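Local atomic coordinates of Pre-mRNA-splicing factor SAD1 (Saccharomyces cerevisiae, PDB entry 4MSX), a protein that promotes assembly of newly made U4 snRNA into the U4/U6 particle and is required for pre-mRNA splicing, although it is a catalytically inactive relative of the deubiquitinases. Residues A[328-333]-A[392-397]; A[388-393]-A[417-422]; A[263-268]-A[382-387]. All blocks are in the same frame, centred on the assembly; numbering follows the deposited sequence.

Contact 1. Residues A[328-333]-A[392-397]; sequences PEFSPF and NRNQTL. With ACT (acetate ion), chain C.
The ring of Phe-330 lies over the backbone of Asn-394 and Gln-395, with Gln-395 N 3.4 Å above the ring plane and over its centre, while Asn-394 C sits on the same face toward the rim. With CG anti to the backbone N (chi1 178°), the Phe-330 ring is directed so that its CZ reaches Gln-395 CB at 3.7 Å; at the root of the side chain Phe-330 CB rests 3.4 Å from Asn-394 CG. The ring and the Asn-394 amide plane are 29° apart, and the amide meets the CB-CG end rather than lying over the ring. This amide is held at both of its polar atoms. Its ND2 donates to Pro-328 O at 2.8 Å in a nearly straight bond (162°); the acceptor lies close to the amide plane, yet the donor stands well out of the Pro-328 carbonyl plane. ND2 also donates to OXT of an acetate ion, probably from the crystallisation liquor, at 3.1 Å. OD1 accepts from Thr-396 N, closing an Asx turn, and from Thr-396 OG1 at 2.6 Å. Both donors lie in the OD1 carbonyl plane, so these bonds fix the amide's rotation. Within the ubiquitin-specific protease fold, the contact joins the loop after strand 323-325 to the loop leading into strand 397-399. A water donates to both Glu-329 O and Thr-396 OG1, bridging the two loops. Further along, the Pro-332 ring meets Asn-392 at about a right angle, CG resting 3.7 Å from Asn-392 OD1, while Asn-392 ND2 is turned to Asp-387 O.

Contact 2. Residues A[388-393]-A[417-422]; sequences HPVKNR and VVHVVI
A type I beta turn, Val-390 to Arg-393, packs against the end of strand 409-421 through Val-390 and Arg-393 on one side and His-419 and Val-421 on the other. In the conformer described here, Arg-393 crosses the His-419 ring obliquely: its CD comes to 3.4 Å from His-419 CE1, and the guanidinium and imidazole planes stand 70° apart. NE lies at the imidazole edge, in the ring plane, but its angle to ND1 is poor for a hydrogen bond. Both groups instead share Glu-472, whose OE1 forms a salt bridge with Arg-393 NE and whose OE2 is hydrogen-bonded to His-419 ND1; His-419 NE2 is hydrogen-bonded to Ser-438 OG, so both ring nitrogens are engaged. Val-421 CG2 covers one guanidinium face, 3.2 Å above its plane and displaced toward the rim. The strand belongs to the mixed sheet of the ubiquitin-specific protease domain, and its alternation turns His-419 and Val-421 to the turn. Arg-393 also closes back on its own turn: NH1 donates to Val-390 O at 3.1 Å, and the backbone N of Arg-393 reaches this oxygen from the opposite face of the carbonyl plane. The trans setting of Val-390 CG1 (chi1 -177°) carries that methyl to the imidazole edge, 4.0 Å from His-419 CE1. A water accepts from Arg-393 NH2 and donates to His-419 O.

Contact 3. Residues A[263-268]-A[382-387]; sequences PIDPRL and FDRNSD
The guanidinium of Arg-384, in the conformer described here, is sandwiched between Pro-263 and Phe-382: Pro-263 CG sits 3.6 Å above one face, over its centre, and Phe-382 CD2 lies 4.0 Å from the opposite face, also over the centre. At the edge, Leu-268 CD1 approaches NH2 near the plane. The Asp-265 carboxylate is turned only 14° from the guanidinium plane, and its OD2 makes a salt bridge with Arg-384 NH2 at 2.7 Å. Bends at chi2 and chi3 fold the arginine back over Phe-382 of its own segment and bring NH2 to the acid. The other carboxylate oxygen serves the helix: Asp-265 is the N-cap of helix 266-280, with OD1 accepting from Leu-268 N at 2.9 Å in a straight bond (170°) and more weakly from Arg-267 N. The contact thus ties the N-terminus of this helix to the loop after strand 374-379 in the ubiquitin-specific protease domain, with Trp-440 also packing on Asp-265 and Phe-382. Since one oxygen faces the helix start and the other, in this conformer, an arginine, both environments would probably stabilise Asp-265 as a charged carboxylate.

How the contacts relate
All three contacts draw on the single loop between strands 374-379 and 397-399, read along the chain as 382-387, 388-393 and 392-397. Contacts 2 and 3 have centres about 10 Å apart and meet through Phe-382, whose CZ packs 3.7 Å from His-419 NE2. Contacts 1 and 2 share Asn-392 and Arg-393; contacts 1 and 3 touch where Arg-393 CB lies 3.9 Å from Phe-382 CD1. The loop is thus set successively against the N-terminal end of helix 266-280 and the residues just before it, strand 409-421 and segment 328-333. The acetate at contact 1 is about 6 Å from the Arg-393 side chain of contact 2. All three lie away from the zinc site.

Contact 1. Residues A[328-333]-A[392-397]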
# COMPACT_ATOMS: atom_id res chain seq x y z
N PRO A 328 27.70 -3.00 -7.14
CA PRO A 328 28.95 -2.99 -7.92
C PRO A 328 28.68 -3.01 -9.44
O PRO A 328 27.65 -3.57 -9.89
CB PRO A 328 29.69 -4.24 -7.42
CG PRO A 328 28.69 -5.08 -6.72
CD PRO A 328 27.55 -4.17 -6.27
N GLU A 329 29.58 -2.42 -10.23
CA GLU A 329 29.41 -2.36 -11.69
C GLU A 329 29.02 -3.72 -12.29
O GLU A 329 29.51 -4.75 -11.88
CB GLU A 329 30.68 -1.82 -12.37
CG GLU A 329 30.34 -1.00 -13.61
CD GLU A 329 31.57 -0.48 -14.33
OE1 GLU A 329 32.62 -0.29 -13.67
OE2 GLU A 329 31.48 -0.27 -15.56
N PHE A 330 28.08 -3.71 -13.22
CA PHE A 330 27.51 -4.96 -13.71
C PHE A 330 27.46 -4.92 -15.22
O PHE A 330 26.99 -3.93 -15.82
CB PHE A 330 26.07 -5.16 -13.17
CG PHE A 330 25.38 -6.43 -13.67
CD1 PHE A 330 25.61 -7.63 -13.01
CD2 PHE A 330 24.53 -6.40 -14.78
CE1 PHE A 330 24.99 -8.81 -13.47
CE2 PHE A 330 23.89 -7.58 -15.23
CZ PHE A 330 24.14 -8.78 -14.57
N SER A 331 27.91 -6.00 -15.85
CA SER A 331 27.82 -6.08 -17.31
C SER A 331 26.64 -6.96 -17.73
O SER A 331 26.62 -8.16 -17.45
CB SER A 331 29.11 -6.65 -17.95
OG SER A 331 28.82 -6.89 -19.34
N PRO A 332 25.68 -6.39 -18.45
CA PRO A 332 24.54 -7.24 -18.84
C PRO A 332 24.90 -8.31 -19.88
O PRO A 332 24.08 -9.20 -20.08
CB PRO A 332 23.52 -6.24 -19.44
CG PRO A 332 24.02 -4.85 -19.04
CD PRO A 332 25.52 -4.99 -18.90
N PHE A 333 26.10 -8.25 -20.47
CA PHE A 333 26.43 -9.14 -21.57
C PHE A 333 27.12 -10.44 -21.10
O PHE A 333 27.18 -11.43 -21.84
CB PHE A 333 27.25 -8.33 -22.60
CG PHE A 333 26.68 -6.94 -22.81
CD1 PHE A 333 25.49 -6.77 -23.51
CD2 PHE A 333 27.29 -5.83 -22.24
CE1 PHE A 333 24.94 -5.50 -23.67
CE2 PHE A 333 26.75 -4.57 -22.41
CZ PHE A 333 25.57 -4.40 -23.12
N ASN A 392 18.89 -3.84 -19.38
CA ASN A 392 20.28 -3.62 -19.01
C ASN A 392 20.51 -3.34 -17.51
O ASN A 392 21.56 -2.83 -17.13
CB ASN A 392 20.83 -2.47 -19.85
CG ASN A 392 20.95 -2.89 -21.31
OD1 ASN A 392 21.42 -3.99 -21.57
ND2 ASN A 392 20.42 -2.09 -22.22
N ARG A 393 19.52 -3.69 -16.69
CA ARG A 393 19.58 -3.38 -15.25
C ARG A 393 20.68 -4.18 -14.53
O ARG A 393 21.15 -5.22 -15.01
CB ARG A 393 18.23 -3.70 -14.58
CG ARG A 393 18.00 -5.20 -14.41
CD ARG A 393 16.51 -5.52 -14.04
NE ARG A 393 16.29 -6.96 -13.92
CZ ARG A 393 16.13 -7.77 -14.96
NH1 ARG A 393 16.14 -7.30 -16.22
NH2 ARG A 393 15.94 -9.05 -14.74
N ASN A 394 21.08 -3.68 -13.36
CA ASN A 394 22.14 -4.32 -12.60
C ASN A 394 21.57 -5.55 -11.87
O ASN A 394 20.81 -5.41 -10.88
CB ASN A 394 22.75 -3.31 -11.62
CG ASN A 394 23.97 -3.85 -10.90
OD1 ASN A 394 23.99 -5.00 -10.50
ND2 ASN A 394 25.00 -3.02 -10.76
N GLN A 395 21.94 -6.75 -12.32
CA GLN A 395 21.37 -7.96 -11.73
C GLN A 395 22.26 -8.66 -10.69
O GLN A 395 22.11 -9.86 -10.45
CB GLN A 395 20.94 -8.95 -12.81
CG GLN A 395 19.96 -8.34 -13.79
CD GLN A 395 19.41 -9.40 -14.74
OE1 GLN A 395 18.92 -10.43 -14.29
NE2 GLN A 395 19.56 -9.17 -16.06
N THR A 396 23.13 -7.88 -10.05
CA THR A 396 23.99 -8.41 -8.98
C THR A 396 23.11 -9.07 -7.93
O THR A 396 22.08 -8.51 -7.50
CB THR A 396 24.86 -7.30 -8.33
OG1 THR A 396 25.65 -6.66 -9.34
CG2 THR A 396 25.75 -7.86 -7.26
N LEU A 397 23.50 -10.27 -7.51
CA LEU A 397 22.75 -10.98 -6.49
C LEU A 397 23.04 -10.43 -5.11
O LEU A 397 24.15 -10.58 -4.57
CB LEU A 397 23.02 -12.47 -6.56
CG LEU A 397 22.28 -13.30 -5.50
CD1 LEU A 397 20.80 -13.11 -5.66
CD2 LEU A 397 22.68 -14.78 -5.70
C ACT C . 23.35 0.24 -12.58
O ACT C . 22.74 1.26 -12.11
OXT ACT C . 24.39 -0.23 -11.94
CH3 ACT C . 22.81 -0.37 -13.85
O HOH W 1 28.39 -6.67 -10.12

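Contact 2. Residues A[388-393]-A[417-422]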
# COMPACT_ATOMS: atom_id res chain seq x y z
N HIS A 388 17.38 0.94 -23.10
CA HIS A 388 16.73 -0.25 -22.51
C HIS A 388 17.11 -0.45 -21.05
O HIS A 388 17.73 -1.48 -20.69
CB HIS A 388 17.11 -1.55 -23.24
CG HIS A 388 16.65 -1.61 -24.66
ND1 HIS A 388 15.54 -0.92 -25.11
CD2 HIS A 388 17.14 -2.27 -25.73
CE1 HIS A 388 15.38 -1.16 -26.40
NE2 HIS A 388 16.33 -1.98 -26.80
N PRO A 389 16.72 0.50 -20.20
CA PRO A 389 17.08 0.46 -18.76
C PRO A 389 16.68 -0.85 -18.04
O PRO A 389 17.39 -1.31 -17.11
CB PRO A 389 16.29 1.62 -18.14
CG PRO A 389 15.60 2.34 -19.26
CD PRO A 389 15.73 1.55 -20.53
N VAL A 390 15.52 -1.42 -18.38
CA VAL A 390 15.09 -2.62 -17.68
C VAL A 390 15.96 -3.78 -18.10
O VAL A 390 16.60 -4.44 -17.26
CB VAL A 390 13.59 -2.92 -17.91
CG1 VAL A 390 13.14 -4.15 -17.11
CG2 VAL A 390 12.75 -1.70 -17.48
N LYS A 391 16.04 -4.04 -19.40
CA LYS A 391 16.89 -5.15 -19.87
C LYS A 391 18.34 -5.06 -19.39
O LYS A 391 18.96 -6.07 -19.07
CB LYS A 391 16.92 -5.16 -21.41
CG LYS A 391 17.63 -6.35 -21.98
CD LYS A 391 17.35 -6.44 -23.50
CE LYS A 391 17.78 -7.80 -24.08
NZ LYS A 391 17.30 -8.02 -25.50
N ASN A 392 18.89 -3.84 -19.38
CA ASN A 392 20.28 -3.62 -19.01
C ASN A 392 20.51 -3.34 -17.51
O ASN A 392 21.56 -2.83 -17.13
CB ASN A 392 20.83 -2.47 -19.85
CG ASN A 392 20.95 -2.89 -21.31
OD1 ASN A 392 21.42 -3.99 -21.57
ND2 ASN A 392 20.42 -2.09 -22.22
N ARG A 393 19.52 -3.69 -16.69
CA ARG A 393 19.58 -3.38 -15.25
C ARG A 393 20.68 -4.18 -14.53
O ARG A 393 21.15 -5.22 -15.01
CB ARG A 393 18.23 -3.70 -14.58
CG ARG A 393 18.00 -5.20 -14.41
CD ARG A 393 16.51 -5.52 -14.04
NE ARG A 393 16.29 -6.96 -13.92
CZ ARG A 393 16.13 -7.77 -14.96
NH1 ARG A 393 16.14 -7.30 -16.22
NH2 ARG A 393 15.94 -9.05 -14.74
N VAL A 417 10.40 -5.73 -1.55
CA VAL A 417 9.71 -5.56 -2.85
C VAL A 417 10.67 -6.10 -3.89
O VAL A 417 11.82 -5.65 -3.98
CB VAL A 417 9.42 -4.10 -3.10
CG1 VAL A 417 8.70 -3.88 -4.50
CG2 VAL A 417 8.46 -3.57 -1.97
N VAL A 418 10.17 -6.98 -4.73
CA VAL A 418 10.98 -7.73 -5.67
C VAL A 418 10.61 -7.36 -7.09
O VAL A 418 9.43 -7.11 -7.42
CB VAL A 418 10.70 -9.23 -5.44
CG1 VAL A 418 11.10 -10.04 -6.64
CG2 VAL A 418 11.47 -9.67 -4.15
N HIS A 419 11.63 -7.34 -7.94
CA HIS A 419 11.44 -6.96 -9.33
C HIS A 419 11.41 -8.25 -10.18
O HIS A 419 12.25 -9.11 -10.03
CB HIS A 419 12.60 -6.06 -9.79
CG HIS A 419 12.52 -5.68 -11.24
ND1 HIS A 419 13.49 -6.03 -12.15
CD2 HIS A 419 11.57 -5.00 -11.93
CE1 HIS A 419 13.15 -5.57 -13.34
NE2 HIS A 419 11.99 -4.93 -13.24
N VAL A 420 10.44 -8.36 -11.08
CA VAL A 420 10.25 -9.56 -11.89
C VAL A 420 10.06 -9.06 -13.30
O VAL A 420 9.36 -8.05 -13.53
CB VAL A 420 8.95 -10.33 -11.43
CG1 VAL A 420 8.48 -11.29 -12.47
CG2 VAL A 420 9.25 -11.08 -10.14
N VAL A 421 10.68 -9.73 -14.27
CA VAL A 421 10.52 -9.32 -15.67
C VAL A 421 9.44 -10.13 -16.39
O VAL A 421 9.37 -11.34 -16.24
CB VAL A 421 11.85 -9.43 -16.49
CG1 VAL A 421 11.55 -9.52 -18.00
CG2 VAL A 421 12.72 -8.24 -16.24
N ILE A 422 8.62 -9.43 -17.17
CA ILE A 422 7.56 -10.08 -17.96
C ILE A 422 7.62 -9.60 -19.42
O ILE A 422 8.58 -8.93 -19.85
CB ILE A 422 6.16 -9.77 -17.39
CG1 ILE A 422 6.06 -8.27 -17.05
CG2 ILE A 422 5.87 -10.64 -16.16
CD1 ILE A 422 4.65 -7.78 -16.66
O HOH W 2 14.31 -9.72 -12.10

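Contact 3. Residues A[263-268]-A[382-387]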
# COMPACT_ATOMS: atom_id res chain seq x y z
N PRO A 263 8.99 7.25 -16.38
CA PRO A 263 8.46 5.99 -15.82
C PRO A 263 8.11 6.14 -14.32
O PRO A 263 8.41 7.17 -13.70
CB PRO A 263 9.65 5.00 -15.93
CG PRO A 263 10.87 5.89 -15.82
CD PRO A 263 10.45 7.19 -16.60
N ILE A 264 7.48 5.13 -13.76
CA ILE A 264 7.25 5.14 -12.31
C ILE A 264 7.56 3.75 -11.80
O ILE A 264 7.51 2.78 -12.59
CB ILE A 264 5.81 5.59 -12.02
CG1 ILE A 264 5.65 5.89 -10.49
CG2 ILE A 264 4.78 4.55 -12.55
CD1 ILE A 264 4.27 6.58 -10.24
N ASP A 265 7.96 3.63 -10.52
CA ASP A 265 8.28 2.32 -9.95
C ASP A 265 8.03 2.46 -8.44
O ASP A 265 7.61 3.54 -7.99
CB ASP A 265 9.76 1.94 -10.27
CG ASP A 265 10.79 2.93 -9.70
OD1 ASP A 265 10.61 3.39 -8.58
OD2 ASP A 265 11.81 3.25 -10.36
N PRO A 266 8.23 1.39 -7.67
CA PRO A 266 7.85 1.53 -6.23
C PRO A 266 8.61 2.61 -5.48
O PRO A 266 8.05 3.23 -4.58
CB PRO A 266 8.15 0.14 -5.64
CG PRO A 266 7.83 -0.81 -6.83
CD PRO A 266 8.40 -0.02 -8.07
N ARG A 267 9.86 2.87 -5.85
CA ARG A 267 10.62 3.86 -5.15
C ARG A 267 10.11 5.29 -5.45
O ARG A 267 9.89 6.10 -4.54
CB ARG A 267 12.10 3.78 -5.56
CG ARG A 267 12.89 4.91 -4.91
CD ARG A 267 14.40 4.86 -5.31
NE ARG A 267 14.96 6.17 -5.04
CZ ARG A 267 14.91 7.19 -5.90
NH1 ARG A 267 14.45 7.00 -7.14
NH2 ARG A 267 15.39 8.36 -5.51
N LEU A 268 9.95 5.60 -6.75
CA LEU A 268 9.48 6.93 -7.13
C LEU A 268 8.08 7.17 -6.53
O LEU A 268 7.76 8.26 -6.09
CB LEU A 268 9.37 7.02 -8.66
CG LEU A 268 10.77 7.04 -9.32
CD1 LEU A 268 10.67 6.93 -10.89
CD2 LEU A 268 11.50 8.32 -8.89
N PHE A 382 18.43 0.28 -11.75
CA PHE A 382 18.16 0.89 -13.07
C PHE A 382 18.99 2.08 -13.43
O PHE A 382 19.00 3.08 -12.73
CB PHE A 382 16.72 1.39 -13.12
CG PHE A 382 15.71 0.31 -13.00
CD1 PHE A 382 15.78 -0.79 -13.82
CD2 PHE A 382 14.70 0.38 -12.04
CE1 PHE A 382 14.87 -1.83 -13.72
CE2 PHE A 382 13.77 -0.64 -11.93
CZ PHE A 382 13.87 -1.76 -12.76
N ASP A 383 19.58 2.01 -14.60
CA ASP A 383 20.19 3.20 -15.17
C ASP A 383 19.17 3.74 -16.20
O ASP A 383 19.16 3.32 -17.36
CB ASP A 383 21.59 2.84 -15.74
CG ASP A 383 22.22 3.99 -16.54
OD1 ASP A 383 21.77 5.15 -16.44
OD2 ASP A 383 23.20 3.69 -17.25
N ARG A 384 18.29 4.65 -15.75
CA ARG A 384 17.18 5.14 -16.58
C ARG A 384 17.64 6.05 -17.71
O ARG A 384 16.92 6.22 -18.70
CB ARG A 384 16.16 5.92 -15.76
CG ARG A 384 15.63 5.15 -14.60
CD ARG A 384 14.61 4.11 -15.00
NE ARG A 384 13.54 4.10 -14.01
CZ ARG A 384 12.54 3.23 -13.99
NH1 ARG A 384 12.46 2.27 -14.92
NH2 ARG A 384 11.59 3.34 -13.05
N ASN A 385 18.82 6.65 -17.56
CA ASN A 385 19.43 7.44 -18.63
C ASN A 385 20.43 6.66 -19.47
O ASN A 385 21.53 7.13 -19.74
CB ASN A 385 20.09 8.70 -18.07
CG ASN A 385 19.08 9.69 -17.57
OD1 ASN A 385 18.02 9.91 -18.18
ND2 ASN A 385 19.40 10.29 -16.43
N SER A 386 20.06 5.45 -19.85
CA SER A 386 20.72 4.74 -20.91
C SER A 386 19.67 3.92 -21.62
O SER A 386 18.51 3.84 -21.18
CB SER A 386 21.85 3.87 -20.36
OG SER A 386 21.49 3.33 -19.08
N ASP A 387 20.04 3.37 -22.76
CA ASP A 387 19.09 2.62 -23.57
C ASP A 387 18.64 1.33 -22.86
O ASP A 387 19.44 0.71 -22.12
CB ASP A 387 19.73 2.29 -24.92
CG ASP A 387 18.85 1.40 -25.76
OD1 ASP A 387 17.79 1.89 -26.21
OD2 ASP A 387 19.23 0.21 -25.96